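Local coordinates for C24 protein (PDB 6OV6) that is of unknown function but probably forms the receptor-binding tip of a temperate bacteriophage's long tail fibre, and binds manganese, at residues G55-N60 and A112-L117; E62-V67 and V75-T80. All coordinates share one frame; numbering follows the deposited sequence.

Interaction 1 of 2, residues G55-N60 and A112-L117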
# COMPACT_ATOMS: atom_id res chain seq x y z
N GLY A 55 -15.23 -43.05 14.49
CA GLY A 55 -15.47 -41.69 14.91
C GLY A 55 -16.92 -41.43 15.20
O GLY A 55 -17.66 -42.34 15.62
N VAL A 56 -17.31 -40.16 15.03
CA VAL A 56 -18.67 -39.69 15.27
C VAL A 56 -19.00 -38.71 14.15
O VAL A 56 -18.18 -37.84 13.80
CB VAL A 56 -18.89 -39.07 16.68
CG1 VAL A 56 -20.28 -38.45 16.82
CG2 VAL A 56 -18.67 -40.11 17.78
N VAL A 57 -20.19 -38.90 13.55
CA VAL A 57 -20.66 -38.05 12.45
C VAL A 57 -22.04 -37.47 12.76
O VAL A 57 -22.72 -37.93 13.67
CB VAL A 57 -20.62 -38.78 11.06
CG1 VAL A 57 -19.18 -39.13 10.66
CG2 VAL A 57 -21.55 -40.02 11.03
N TYR A 58 -22.44 -36.48 11.98
CA TYR A 58 -23.76 -35.86 12.13
C TYR A 58 -24.43 -35.83 10.76
O TYR A 58 -23.86 -35.27 9.83
CB TYR A 58 -23.62 -34.43 12.66
CG TYR A 58 -24.94 -33.71 12.78
CD1 TYR A 58 -25.88 -34.09 13.74
CD2 TYR A 58 -25.26 -32.64 11.95
CE1 TYR A 58 -27.10 -33.42 13.86
CE2 TYR A 58 -26.46 -31.96 12.07
CZ TYR A 58 -27.38 -32.35 13.04
OH TYR A 58 -28.57 -31.67 13.19
N ILE A 59 -25.59 -36.49 10.63
CA ILE A 59 -26.33 -36.53 9.35
C ILE A 59 -27.78 -36.34 9.66
O ILE A 59 -28.32 -37.05 10.52
CB ILE A 59 -26.20 -37.88 8.55
CG1 ILE A 59 -24.82 -38.49 8.65
CG2 ILE A 59 -26.71 -37.73 7.09
CD1 ILE A 59 -24.75 -39.97 8.32
N ASN A 60 -28.43 -35.44 8.91
CA ASN A 60 -29.87 -35.19 8.97
C ASN A 60 -30.47 -35.22 10.39
O ASN A 60 -31.36 -36.04 10.67
CB ASN A 60 -30.59 -36.16 8.03
CG ASN A 60 -30.18 -36.05 6.58
OD1 ASN A 60 -29.68 -35.02 6.11
ND2 ASN A 60 -30.33 -37.14 5.87
N ALA A 112 -17.20 -38.14 0.39
CA ALA A 112 -16.53 -36.87 0.07
C ALA A 112 -17.37 -35.64 0.50
O ALA A 112 -16.83 -34.55 0.66
CB ALA A 112 -16.22 -36.80 -1.42
N GLU A 113 -18.68 -35.84 0.72
CA GLU A 113 -19.59 -34.79 1.19
C GLU A 113 -19.43 -34.52 2.70
O GLU A 113 -19.95 -33.52 3.21
CB GLU A 113 -21.04 -35.15 0.86
CG GLU A 113 -21.36 -35.03 -0.62
CD GLU A 113 -22.75 -35.48 -1.03
OE1 GLU A 113 -23.62 -35.63 -0.14
OE2 GLU A 113 -22.96 -35.66 -2.25
N PHE A 114 -18.72 -35.41 3.42
CA PHE A 114 -18.44 -35.27 4.84
C PHE A 114 -17.19 -34.44 5.04
O PHE A 114 -16.18 -34.67 4.37
CB PHE A 114 -18.35 -36.62 5.56
CG PHE A 114 -19.70 -37.27 5.75
CD1 PHE A 114 -20.28 -37.33 7.01
CD2 PHE A 114 -20.37 -37.86 4.68
CE1 PHE A 114 -21.52 -37.93 7.19
CE2 PHE A 114 -21.60 -38.48 4.86
CZ PHE A 114 -22.16 -38.52 6.12
N ALA A 115 -17.29 -33.43 5.89
CA ALA A 115 -16.18 -32.51 6.13
C ALA A 115 -15.62 -32.59 7.54
O ALA A 115 -16.35 -32.70 8.51
CB ALA A 115 -16.60 -31.09 5.81
N LYS A 116 -14.29 -32.52 7.63
CA LYS A 116 -13.60 -32.48 8.91
C LYS A 116 -13.67 -31.00 9.34
O LYS A 116 -13.70 -30.12 8.47
CB LYS A 116 -12.14 -32.93 8.73
CG LYS A 116 -11.47 -33.43 10.01
CD LYS A 116 -11.62 -34.94 10.17
CE LYS A 116 -10.89 -35.43 11.39
NZ LYS A 116 -11.68 -35.23 12.64
N LEU A 117 -13.75 -30.71 10.63
CA LEU A 117 -13.87 -29.32 11.05
C LEU A 117 -12.67 -28.75 11.76
O LEU A 117 -11.90 -29.50 12.36
CB LEU A 117 -15.09 -29.18 11.98
CG LEU A 117 -16.38 -29.84 11.52
CD1 LEU A 117 -17.26 -30.15 12.69
CD2 LEU A 117 -17.06 -29.01 10.43
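F114 sends its phenyl ring from the loop after a 3-10 segment against V57 and I59, on strand 51-59 of the curled, mixed beta-sheet of this domain. The side-chain packing is apolar, and the CA atoms come no nearer than 8.4 Å (V57 to F114), so side chains bridge the gap.

I59 gives the closest packing. It meets the ring at its rim: CG1 lies 3.7 Å from F114 CE1, and CD1 lies in the ring plane 3.7 Å from F114 CZ. The two side chains cross at about a right angle. With I59 CG1 anti to its carbonyl carbon (chi1 -37°), the ethyl arm comes nearer to F114 than the CB direction alone would bring it.

V57 approaches obliquely; its CB is the nearest atom, 4.1 Å from F114 CE1, the methyls only slightly farther. Beyond the pair, V57 also packs on F64 and F66, both V57 and I59 touch V100, and F114 meets W111 with the ring planes about 30° apart.

The Y58 side chain leads away, its OH bonding to E34, while its backbone O lies obliquely to the phenylalanine ring, 4.4 Å from F114 CE1.

Interaction 2 of 2, residues E62-V67 and V75-T80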
# COMPACT_ATOMS: atom_id res chain seq x y z
N GLU A 62 -29.18 -36.22 13.23
CA GLU A 62 -28.76 -37.25 14.19
C GLU A 62 -27.26 -37.33 14.32
O GLU A 62 -26.55 -37.36 13.31
CB GLU A 62 -29.26 -38.66 13.79
CG GLU A 62 -30.76 -38.79 13.63
CD GLU A 62 -31.17 -40.23 13.38
OE1 GLU A 62 -31.43 -40.57 12.21
OE2 GLU A 62 -31.06 -41.04 14.33
N VAL A 63 -26.79 -37.50 15.56
CA VAL A 63 -25.38 -37.71 15.88
C VAL A 63 -25.20 -39.24 15.90
O VAL A 63 -25.93 -39.93 16.63
CB VAL A 63 -24.98 -37.06 17.23
CG1 VAL A 63 -23.53 -37.38 17.60
CG2 VAL A 63 -25.22 -35.55 17.24
N PHE A 64 -24.24 -39.76 15.12
CA PHE A 64 -23.98 -41.20 15.04
C PHE A 64 -22.56 -41.58 15.32
O PHE A 64 -21.64 -40.90 14.85
CB PHE A 64 -24.26 -41.75 13.62
CG PHE A 64 -25.69 -41.78 13.16
CD1 PHE A 64 -26.58 -42.72 13.65
CD2 PHE A 64 -26.15 -40.86 12.22
CE1 PHE A 64 -27.91 -42.75 13.22
CE2 PHE A 64 -27.48 -40.89 11.79
CZ PHE A 64 -28.33 -41.86 12.27
N LYS A 65 -22.38 -42.77 15.92
CA LYS A 65 -21.07 -43.41 16.02
C LYS A 65 -20.77 -43.84 14.55
O LYS A 65 -21.68 -44.25 13.82
CB LYS A 65 -21.13 -44.68 16.89
CG LYS A 65 -21.21 -44.39 18.39
CD LYS A 65 -21.71 -45.60 19.19
CE LYS A 65 -22.12 -45.22 20.60
NZ LYS A 65 -22.72 -46.36 21.33
N PHE A 66 -19.52 -43.67 14.14
CA PHE A 66 -19.04 -44.05 12.82
C PHE A 66 -18.10 -45.22 13.00
O PHE A 66 -17.16 -45.14 13.82
CB PHE A 66 -18.32 -42.89 12.10
CG PHE A 66 -17.78 -43.27 10.74
CD1 PHE A 66 -18.59 -43.22 9.61
CD2 PHE A 66 -16.46 -43.69 10.59
CE1 PHE A 66 -18.10 -43.58 8.35
CE2 PHE A 66 -15.96 -44.02 9.32
CZ PHE A 66 -16.78 -43.97 8.21
N VAL A 67 -18.34 -46.29 12.24
CA VAL A 67 -17.47 -47.48 12.26
C VAL A 67 -16.60 -47.42 11.01
O VAL A 67 -17.10 -47.50 9.89
CB VAL A 67 -18.27 -48.81 12.40
CG1 VAL A 67 -17.33 -50.04 12.27
CG2 VAL A 67 -19.02 -48.86 13.73
N VAL A 75 -20.95 -44.06 2.37
CA VAL A 75 -21.30 -44.44 3.73
C VAL A 75 -22.81 -44.58 3.84
O VAL A 75 -23.55 -44.02 3.02
CB VAL A 75 -20.72 -43.51 4.86
CG1 VAL A 75 -19.19 -43.56 4.88
CG2 VAL A 75 -21.23 -42.07 4.75
N LYS A 76 -23.27 -45.30 4.85
CA LYS A 76 -24.70 -45.40 5.08
C LYS A 76 -25.02 -45.63 6.53
O LYS A 76 -24.16 -46.09 7.28
CB LYS A 76 -25.42 -46.37 4.10
CG LYS A 76 -25.76 -47.75 4.61
CD LYS A 76 -26.15 -48.70 3.48
CE LYS A 76 -27.50 -48.42 2.89
NZ LYS A 76 -27.82 -49.40 1.80
N ILE A 77 -26.26 -45.29 6.93
CA ILE A 77 -26.73 -45.57 8.27
C ILE A 77 -27.15 -47.05 8.26
O ILE A 77 -28.01 -47.41 7.47
CB ILE A 77 -27.91 -44.63 8.67
CG1 ILE A 77 -27.43 -43.13 8.76
CG2 ILE A 77 -28.59 -45.12 9.98
CD1 ILE A 77 -28.56 -42.09 8.57
N LEU A 78 -26.52 -47.89 9.10
CA LEU A 78 -26.89 -49.30 9.23
C LEU A 78 -27.64 -49.52 10.53
O LEU A 78 -27.43 -48.79 11.51
CB LEU A 78 -25.67 -50.23 9.19
CG LEU A 78 -24.94 -50.40 7.85
CD1 LEU A 78 -23.99 -51.56 7.95
CD2 LEU A 78 -25.92 -50.69 6.69
N GLU A 79 -28.54 -50.49 10.51
CA GLU A 79 -29.31 -50.91 11.66
C GLU A 79 -29.11 -52.41 11.78
O GLU A 79 -29.61 -53.19 10.96
CB GLU A 79 -30.80 -50.56 11.52
CG GLU A 79 -31.53 -50.78 12.83
CD GLU A 79 -32.97 -50.34 12.90
OE1 GLU A 79 -33.63 -50.23 11.84
OE2 GLU A 79 -33.47 -50.19 14.03
N THR A 80 -28.28 -52.79 12.76
CA THR A 80 -27.88 -54.17 12.98
C THR A 80 -28.12 -54.60 14.41
O THR A 80 -28.27 -53.77 15.32
CB THR A 80 -26.41 -54.41 12.56
OG1 THR A 80 -25.56 -53.59 13.37
CG2 THR A 80 -26.18 -54.13 11.08
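F64 meets I77 across the gap between the strands: both CB atoms are directed into it, and the side chains cross at about a right angle. The far end of the ring does the touching, with CE2 3.6 Å from I77 CD1 and CZ 3.8 Å from I77 CG1. I77 CG2, on the same side of the ring plane, lies 4.0 Å from F64 CZ, so both branches of the isoleucine bear on the phenyl. CD1 comes in obliquely to the ring plane. F64 also packs on R98 and V100, and R98 forms a salt bridge with E62.

K65 is backbone-bonded to V100, consistent with 62-70 pairing with 96-102. Strands 62-70 and 74-81 follow each other in the chain, yet the curled mixed sheet pairs each with strand 96-102, parallel for the first and antiparallel for the second. A CA separation of 8.5 Å between F64 and I77 agrees with strands that are not direct partners.

F66 starts out differently. Its CG is anti to the backbone N (chi1 178°), which carries the ring nearer to V75. The valine's CG1 lies in the plane of that ring, at its edge, 3.6 Å from F66 CE1 and 4.1 Å from F66 CZ. W111 stacks on the same ring, F102 meets it edge-to-face, and V75 in turn packs on W111 and F114.

Interactions 1 and 2 lie with their centres about 11 Å apart and are joined by neighbouring antiparallel strands, 51-59 and 62-70. Probable hydrogen bonds run from F66 N to G55 O (2.7 Å) and from F64 N to V57 O (2.8 Å); V56 CG1 also packs 3.5 Å from V63 CG1 and 3.4 Å from F64 O. Along the chain, 62-67 with 75-80 is nested inside the loop closed by 55-60 with 112-117. The two contacts share W111 as a neighbour. The third subunit covers V56 and V63 with its A31 and V28. Both contacts are remote from the manganese ligands H252 and H254.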